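Long-range contacts in putative oxidoreductase FAD-binding subunit (Sulfolobus tokodaii, PDB 4ZOH), which binds flavin-adenine dinucleotide and probably serves as the electron-transferring flavoprotein subunit of a molybdopterin-dependent oxidoreductase: residues F6-P11 with S48-I53; K129-S134 with V161-V166. All blocks are in the same frame, centred on the assembly; numbering follows the deposited sequence.

Both contacts lie in the FAD-binding region that the chain shares with molybdopterin dehydrogenases. Both segments of contact 1 precede those of contact 2 in the chain. Contact 1 joins strands 7-10 and 49-52 of a three-stranded parallel sheet. Contact 2 joins strands 129-134 and 160-167 of a separate five-stranded antiparallel sheet. Their centres are about 22 Å apart, and their nearest atoms are about 6 Å from each other. FAD relates the two sheets. I53, at the end of contact 1, touches the cofactor, and V161 of contact 2 is hydrogen-bonded to its adenine. Two parts of the chain far apart in sequence, one from each contact, thus contribute to one FAD pocket.

Contact 1 of 2, residues F6-P11 with S48-I53; sequences FGYVIP and SYIVEI
G7 pairs with Y49, Y8 with I50 and V9 with V51 in a buried parallel ladder at the edge, within this chain, of the small parallel sheet. Four backbone bonds hold it. G7 N donates to S48 O, and I50 N to G7 O at 2.8 Å. V9 N reaches I50 O, and E52 N closes the ladder on V9 O with an N-H...O angle of 169°. The Y49 ring lies against the backbone of G7, with CD1 3.6 Å from G7 CA. Strand 28-30, helix 36-41 and strand 49-52 form a beta-alpha-beta crossover, and 7-10 lies on the far side of 49-52. A strand of another protein chain pairs antiparallel with Y8, V9 and I10, so the sheet continues. On the Y8 face, I50 CG1 sits over the F6 ring in a CH-pi contact, 3.9 Å from its centroid. I50 CG2 meets Y8 CE1 at 3.8 Å. With CG anti to the backbone N (chi1 -161°), the ring of Y8 runs along the I50 side of the sheet. Its OH donates to E52 OE1, which lies in the ring plane, with the carboxylate turned 73° from the ring. The 2.4 Å from Y8 OH to E52 OE1 is very short and doubtful. A phenylalanine in place of Y8 would probably leave E52 OE1 without this donor, with R55 still at OE2. On the other face, V9 CG2 touches V51 CG2 at 4.2 Å.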
loop_
_atom_site.group_PDB
_atom_site.type_symbol
_atom_site.label_atom_id
_atom_site.label_comp_id
_atom_site.label_asym_id
_atom_site.label_seq_id
_atom_site.Cartn_x
_atom_site.Cartn_y
_atom_site.Cartn_z
ATOM N N PHE B 6 4.880 27.358 -14.690
ATOM C CA PHE B 6 4.502 28.430 -15.525
ATOM C C PHE B 6 3.052 28.765 -15.173
ATOM O O PHE B 6 2.336 27.925 -14.602
ATOM C CB PHE B 6 4.686 28.065 -17.014
ATOM C CG PHE B 6 3.988 26.772 -17.439
ATOM C CD1 PHE B 6 2.597 26.711 -17.565
ATOM C CD2 PHE B 6 4.754 25.598 -17.698
ATOM C CE1 PHE B 6 1.984 25.519 -17.949
ATOM C CE2 PHE B 6 4.145 24.409 -18.110
ATOM C CZ PHE B 6 2.772 24.371 -18.250
ATOM N N GLY B 7 2.637 30.002 -15.456
ATOM C CA GLY B 7 1.268 30.388 -15.309
ATOM C C GLY B 7 0.489 29.948 -16.527
ATOM O O GLY B 7 1.069 29.546 -17.525
ATOM N N TYR B 8 -0.828 30.050 -16.449
ATOM C CA TYR B 8 -1.713 29.576 -17.464
ATOM C C TYR B 8 -2.906 30.505 -17.574
ATOM O O TYR B 8 -3.445 30.974 -16.544
ATOM C CB TYR B 8 -2.245 28.197 -17.060
ATOM C CG TYR B 8 -2.848 27.325 -18.164
ATOM C CD1 TYR B 8 -2.023 26.536 -18.974
ATOM C CD2 TYR B 8 -4.209 27.250 -18.348
ATOM C CE1 TYR B 8 -2.558 25.692 -19.943
ATOM C CE2 TYR B 8 -4.754 26.420 -19.314
ATOM C CZ TYR B 8 -3.898 25.652 -20.099
ATOM O OH TYR B 8 -4.392 24.823 -21.035
ATOM N N VAL B 9 -3.365 30.693 -18.819
ATOM C CA VAL B 9 -4.469 31.615 -19.162
ATOM C C VAL B 9 -5.480 30.876 -19.987
ATOM O O VAL B 9 -5.109 30.226 -20.988
ATOM C CB VAL B 9 -3.965 32.787 -20.049
ATOM C CG1 VAL B 9 -5.067 33.805 -20.306
ATOM C CG2 VAL B 9 -2.739 33.439 -19.447
ATOM N N ILE B 10 -6.739 30.979 -19.582
ATOM C CA ILE B 10 -7.850 30.440 -20.341
ATOM C C ILE B 10 -8.659 31.683 -20.709
ATOM O O ILE B 10 -9.432 32.158 -19.888
ATOM C CB ILE B 10 -8.751 29.466 -19.529
ATOM C CG1 ILE B 10 -7.938 28.335 -18.897
ATOM C CG2 ILE B 10 -9.897 28.925 -20.412
ATOM C CD1 ILE B 10 -8.721 27.493 -17.904
ATOM N N PRO B 11 -8.447 32.230 -21.924
ATOM C CA PRO B 11 -9.154 33.438 -22.358
ATOM C C PRO B 11 -10.555 33.131 -22.900
ATOM O O PRO B 11 -10.767 32.059 -23.448
ATOM C CB PRO B 11 -8.232 33.990 -23.440
ATOM C CG PRO B 11 -7.590 32.783 -24.025
ATOM C CD PRO B 11 -7.451 31.785 -22.913
ATOM N N SER B 48 6.566 32.306 -19.170
ATOM C CA SER B 48 5.966 32.796 -17.947
ATOM C C SER B 48 4.553 32.274 -17.902
ATOM O O SER B 48 4.037 31.943 -16.832
ATOM C CB SER B 48 5.951 34.326 -17.959
ATOM O OG SER B 48 5.479 34.802 -19.219
ATOM N N TYR B 49 3.919 32.227 -19.081
ATOM C CA TYR B 49 2.554 31.791 -19.197
ATOM C C TYR B 49 2.349 30.911 -20.427
ATOM O O TYR B 49 2.944 31.116 -21.462
ATOM C CB TYR B 49 1.597 32.992 -19.271
ATOM C CG TYR B 49 1.472 33.772 -17.974
ATOM C CD1 TYR B 49 0.447 33.483 -17.060
ATOM C CD2 TYR B 49 2.358 34.824 -17.668
ATOM C CE1 TYR B 49 0.328 34.198 -15.867
ATOM C CE2 TYR B 49 2.238 35.551 -16.480
ATOM C CZ TYR B 49 1.223 35.235 -15.585
ATOM O OH TYR B 49 1.094 35.948 -14.406
ATOM N N ILE B 50 1.482 29.938 -20.303
ATOM C CA ILE B 50 0.984 29.275 -21.466
ATOM C C ILE B 50 -0.451 29.800 -21.638
ATOM O O ILE B 50 -1.244 29.774 -20.688
ATOM C CB ILE B 50 1.021 27.735 -21.271
ATOM C CG1 ILE B 50 2.458 27.196 -21.239
ATOM C CG2 ILE B 50 0.129 27.015 -22.281
ATOM C CD1 ILE B 50 3.333 27.561 -22.419
ATOM N N VAL B 51 -0.788 30.243 -22.847
ATOM C CA VAL B 51 -2.135 30.754 -23.135
ATOM C C VAL B 51 -2.901 29.705 -23.948
ATOM O O VAL B 51 -2.461 29.312 -25.046
ATOM C CB VAL B 51 -2.021 32.087 -23.924
ATOM C CG1 VAL B 51 -3.377 32.689 -24.266
ATOM C CG2 VAL B 51 -1.062 33.041 -23.226
ATOM N N GLU B 52 -4.062 29.292 -23.449
ATOM C CA GLU B 52 -4.786 28.190 -24.094
ATOM C C GLU B 52 -5.696 28.704 -25.222
ATOM O O GLU B 52 -6.645 29.403 -24.962
ATOM C CB GLU B 52 -5.550 27.301 -23.058
ATOM C CG GLU B 52 -6.386 26.205 -23.688
ATOM C CD GLU B 52 -7.205 25.391 -22.710
ATOM O OE1 GLU B 52 -6.721 24.953 -21.627
ATOM O OE2 GLU B 52 -8.350 25.145 -23.048
ATOM N N ILE B 53 -5.422 28.322 -26.459
ATOM C CA ILE B 53 -6.240 28.813 -27.589
ATOM C C ILE B 53 -7.151 27.739 -28.112
ATOM O O ILE B 53 -8.014 28.014 -28.913
ATOM C CB ILE B 53 -5.386 29.465 -28.699
ATOM C CG1 ILE B 53 -4.443 28.441 -29.362
ATOM C CG2 ILE B 53 -4.595 30.653 -28.127
ATOM C CD1 ILE B 53 -3.915 28.916 -30.715
#

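Contact 2 of 2, residues K129-S134 with V161-V166; sequences KVKITS and VTEIQV. With FAD (flavin-adenine dinucleotide), chain H.
K129-S134 and V161-V166 run antiparallel inside a five-stranded sheet, and a classic beta bulge interrupts their pairing. T162 and E163 both face K131, which shifts the register by one residue. Backbone bonds frame the bulge. K129 and Q165 exchange a pair of N-H to O bonds, each 2.7 Å. K131 N donates to E163 O, and K131 O accepts from T162 N at 3.0 Å. Among apolar contacts, V130 CG1 meets V161 CG1 at 3.8 Å, and helix 106-112 packs on the same face. K131, E163 and Q165 form a polar cluster on the other face. K131 bends at chi3 (-71°) and brings NZ 3.1 Å from E163 OE1 in a salt bridge. Q165 NE2 also donates to E163 OE1. The two nitrogens arrive from opposite faces of the carboxylate, while OE2 is hydrogen-bonded to Y61 OH. This grip probably fixes the rotation of the acid. At the bulge, T162 OG1 donates to T133 OG1, which is also hydrogen-bonded to D138 OD1. Here the adenine is met by the backbone of V161: V161 N makes a weak bond to FAD N1A, and FAD N6A donates to V161 O at 3.0 Å with an N-H...O angle of 170°.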
loop_
_atom_site.group_PDB
_atom_site.type_symbol
_atom_site.label_atom_id
_atom_site.label_comp_id
_atom_site.label_asym_id
_atom_site.label_seq_id
_atom_site.Cartn_x
_atom_site.Cartn_y
_atom_site.Cartn_z
ATOM N N LYS B 129 -0.840 30.153 -48.482
ATOM C CA LYS B 129 -0.720 31.413 -47.714
ATOM C C LYS B 129 -1.230 31.294 -46.262
ATOM O O LYS B 129 -2.184 30.556 -45.988
ATOM C CB LYS B 129 -1.531 32.536 -48.388
ATOM C CG LYS B 129 -1.086 32.938 -49.787
ATOM C CD LYS B 129 -1.977 34.081 -50.324
ATOM C CE LYS B 129 -1.704 34.403 -51.794
ATOM N NZ LYS B 129 -0.239 34.499 -52.063
ATOM N N VAL B 130 -0.663 32.145 -45.402
ATOM C CA VAL B 130 -0.832 32.138 -43.951
ATOM C C VAL B 130 -1.529 33.439 -43.547
ATOM O O VAL B 130 -0.972 34.524 -43.737
ATOM C CB VAL B 130 0.514 32.002 -43.207
ATOM C CG1 VAL B 130 0.298 31.812 -41.694
ATOM C CG2 VAL B 130 1.373 30.853 -43.783
ATOM N N LYS B 131 -2.771 33.330 -43.054
ATOM C CA LYS B 131 -3.449 34.479 -42.481
ATOM C C LYS B 131 -2.970 34.587 -41.034
ATOM O O LYS B 131 -3.073 33.622 -40.272
ATOM C CB LYS B 131 -4.972 34.341 -42.576
ATOM C CG LYS B 131 -5.769 35.503 -41.954
ATOM C CD LYS B 131 -7.255 35.351 -42.214
ATOM C CE LYS B 131 -7.615 35.612 -43.692
ATOM N NZ LYS B 131 -9.056 35.366 -44.047
ATOM N N ILE B 132 -2.426 35.754 -40.689
ATOM C CA ILE B 132 -1.904 36.073 -39.363
ATOM C C ILE B 132 -2.813 37.104 -38.728
ATOM O O ILE B 132 -3.077 38.133 -39.345
ATOM C CB ILE B 132 -0.465 36.611 -39.447
ATOM C CG1 ILE B 132 0.431 35.591 -40.141
ATOM C CG2 ILE B 132 0.049 36.985 -38.062
ATOM C CD1 ILE B 132 1.846 36.065 -40.446
ATOM N N THR B 133 -3.309 36.836 -37.517
ATOM C CA THR B 133 -4.177 37.772 -36.844
ATOM C C THR B 133 -3.575 38.467 -35.630
ATOM O O THR B 133 -2.830 37.887 -34.846
ATOM C CB THR B 133 -5.523 37.136 -36.515
ATOM O OG1 THR B 133 -6.070 36.613 -37.722
ATOM C CG2 THR B 133 -6.491 38.155 -35.953
ATOM N N SER B 134 -3.999 39.708 -35.463
ATOM C CA SER B 134 -3.512 40.656 -34.494
ATOM C C SER B 134 -4.752 41.335 -33.930
ATOM O O SER B 134 -5.856 41.191 -34.490
ATOM C CB SER B 134 -2.670 41.659 -35.279
ATOM O OG SER B 134 -2.033 42.573 -34.445
ATOM N N VAL B 161 -1.295 32.753 -36.104
ATOM C CA VAL B 161 -1.887 32.108 -37.266
ATOM C C VAL B 161 -3.347 31.728 -37.046
ATOM O O VAL B 161 -3.699 30.990 -36.100
ATOM C CB VAL B 161 -1.060 30.873 -37.653
ATOM C CG1 VAL B 161 -1.632 30.184 -38.905
ATOM C CG2 VAL B 161 0.395 31.282 -37.827
ATOM N N THR B 162 -4.224 32.174 -37.934
ATOM C CA THR B 162 -5.602 31.787 -37.787
ATOM C C THR B 162 -6.089 30.912 -38.930
ATOM O O THR B 162 -7.141 30.194 -38.774
ATOM C CB THR B 162 -6.537 33.016 -37.652
ATOM O OG1 THR B 162 -6.247 33.973 -38.689
ATOM C CG2 THR B 162 -6.344 33.672 -36.310
ATOM N N GLU B 163 -5.351 30.953 -40.056
ATOM C CA GLU B 163 -5.816 30.305 -41.314
ATOM C C GLU B 163 -4.710 30.009 -42.278
ATOM O O GLU B 163 -3.762 30.780 -42.412
ATOM C CB GLU B 163 -6.884 31.128 -42.011
ATOM C CG GLU B 163 -7.604 30.451 -43.158
ATOM C CD GLU B 163 -8.649 31.398 -43.742
ATOM O OE1 GLU B 163 -8.260 32.405 -44.358
ATOM O OE2 GLU B 163 -9.859 31.163 -43.575
ATOM N N ILE B 164 -4.828 28.855 -42.912
ATOM C CA ILE B 164 -3.954 28.485 -44.001
ATOM C C ILE B 164 -4.846 28.415 -45.224
ATOM O O ILE B 164 -5.989 27.831 -45.154
ATOM C CB ILE B 164 -3.199 27.131 -43.766
ATOM C CG1 ILE B 164 -2.142 27.241 -42.650
ATOM C CG2 ILE B 164 -2.385 26.760 -45.014
ATOM C CD1 ILE B 164 -2.672 27.479 -41.237
ATOM N N GLN B 165 -4.353 29.058 -46.305
ATOM C CA GLN B 165 -5.013 29.034 -47.673
ATOM C C GLN B 165 -4.166 28.360 -48.749
ATOM O O GLN B 165 -2.937 28.571 -48.856
ATOM C CB GLN B 165 -5.264 30.458 -48.130
ATOM C CG GLN B 165 -6.359 31.201 -47.368
ATOM C CD GLN B 165 -6.156 32.687 -47.532
ATOM O OE1 GLN B 165 -5.652 33.122 -48.576
ATOM N NE2 GLN B 165 -6.487 33.473 -46.503
ATOM N N VAL B 166 -4.820 27.525 -49.530
ATOM C CA VAL B 166 -4.178 26.806 -50.632
ATOM C C VAL B 166 -5.161 26.805 -51.825
ATOM O O VAL B 166 -6.383 26.802 -51.616
ATOM C CB VAL B 166 -3.811 25.335 -50.242
ATOM C CG1 VAL B 166 -2.663 25.291 -49.207
ATOM C CG2 VAL B 166 -5.029 24.514 -49.819
HETATM P PA FAD H . 1.753 23.190 -30.216
HETATM O O1A FAD H . 2.733 22.198 -29.687
HETATM O O2A FAD H . 0.551 23.564 -29.460
HETATM O O5B FAD H . 2.488 24.534 -30.525
HETATM C C5B FAD H . 3.765 24.519 -31.234
HETATM C C4B FAD H . 4.301 26.048 -31.386
HETATM O O4B FAD H . 3.332 26.929 -32.084
HETATM C C3B FAD H . 4.411 26.652 -29.992
HETATM O O3B FAD H . 5.551 27.474 -29.939
HETATM C C2B FAD H . 3.096 27.439 -29.783
HETATM O O2B FAD H . 3.198 28.524 -28.852
HETATM C C1B FAD H . 2.856 28.001 -31.142
HETATM N N9A FAD H . 1.518 28.020 -31.722
HETATM C C8A FAD H . 0.608 27.049 -31.761
HETATM N N7A FAD H . -0.456 27.467 -32.485
HETATM C C5A FAD H . -0.189 28.726 -32.909
HETATM C C6A FAD H . -0.884 29.664 -33.701
HETATM N N6A FAD H . -2.070 29.311 -34.189
HETATM N N1A FAD H . -0.339 30.872 -33.938
HETATM C C2A FAD H . 0.904 31.197 -33.496
HETATM N N3A FAD H . 1.581 30.330 -32.738
HETATM C C4A FAD H . 1.067 29.085 -32.430
HETATM N N1 FAD H . 5.382 16.573 -37.113
HETATM C C2 FAD H . 5.651 16.308 -38.452
HETATM O O2 FAD H . 5.583 17.211 -39.260
HETATM N N3 FAD H . 5.983 15.053 -38.867
HETATM C C4 FAD H . 6.083 14.034 -37.979
HETATM O O4 FAD H . 6.341 12.908 -38.416
HETATM C C4X FAD H . 5.846 14.292 -36.612
HETATM N N5 FAD H . 5.941 13.257 -35.708
HETATM C C5X FAD H . 5.722 13.540 -34.326
HETATM C C6 FAD H . 5.883 12.500 -33.417
HETATM C C7 FAD H . 5.645 12.727 -32.052
HETATM C C7M FAD H . 5.837 11.522 -31.105
HETATM C C8 FAD H . 5.280 14.014 -31.605
HETATM C C8M FAD H . 5.034 14.351 -30.110
HETATM C C9 FAD H . 5.167 15.078 -32.518
HETATM C C9A FAD H . 5.367 14.833 -33.880
HETATM N N10 FAD H . 5.262 15.867 -34.835
HETATM C C10 FAD H . 5.498 15.562 -36.189
HETATM C "C1'" FAD H . 4.916 17.236 -34.467
HETATM C "C2'" FAD H . 3.389 17.440 -34.453
HETATM O "O2'" FAD H . 2.935 17.477 -35.822
HETATM C "C3'" FAD H . 2.962 18.713 -33.670
HETATM O "O3'" FAD H . 1.555 18.572 -33.462
HETATM C "C4'" FAD H . 3.222 20.009 -34.421
HETATM O "O4'" FAD H . 4.597 20.036 -34.804
HETATM C "C5'" FAD H . 2.898 21.254 -33.568
HETATM O "O5'" FAD H . 1.463 21.444 -33.682
HETATM P P FAD H . 0.582 21.566 -32.380
HETATM O O1P FAD H . -0.781 22.017 -32.792
HETATM O O2P FAD H . 0.667 20.325 -31.577
HETATM O O3P FAD H . 1.343 22.780 -31.716
#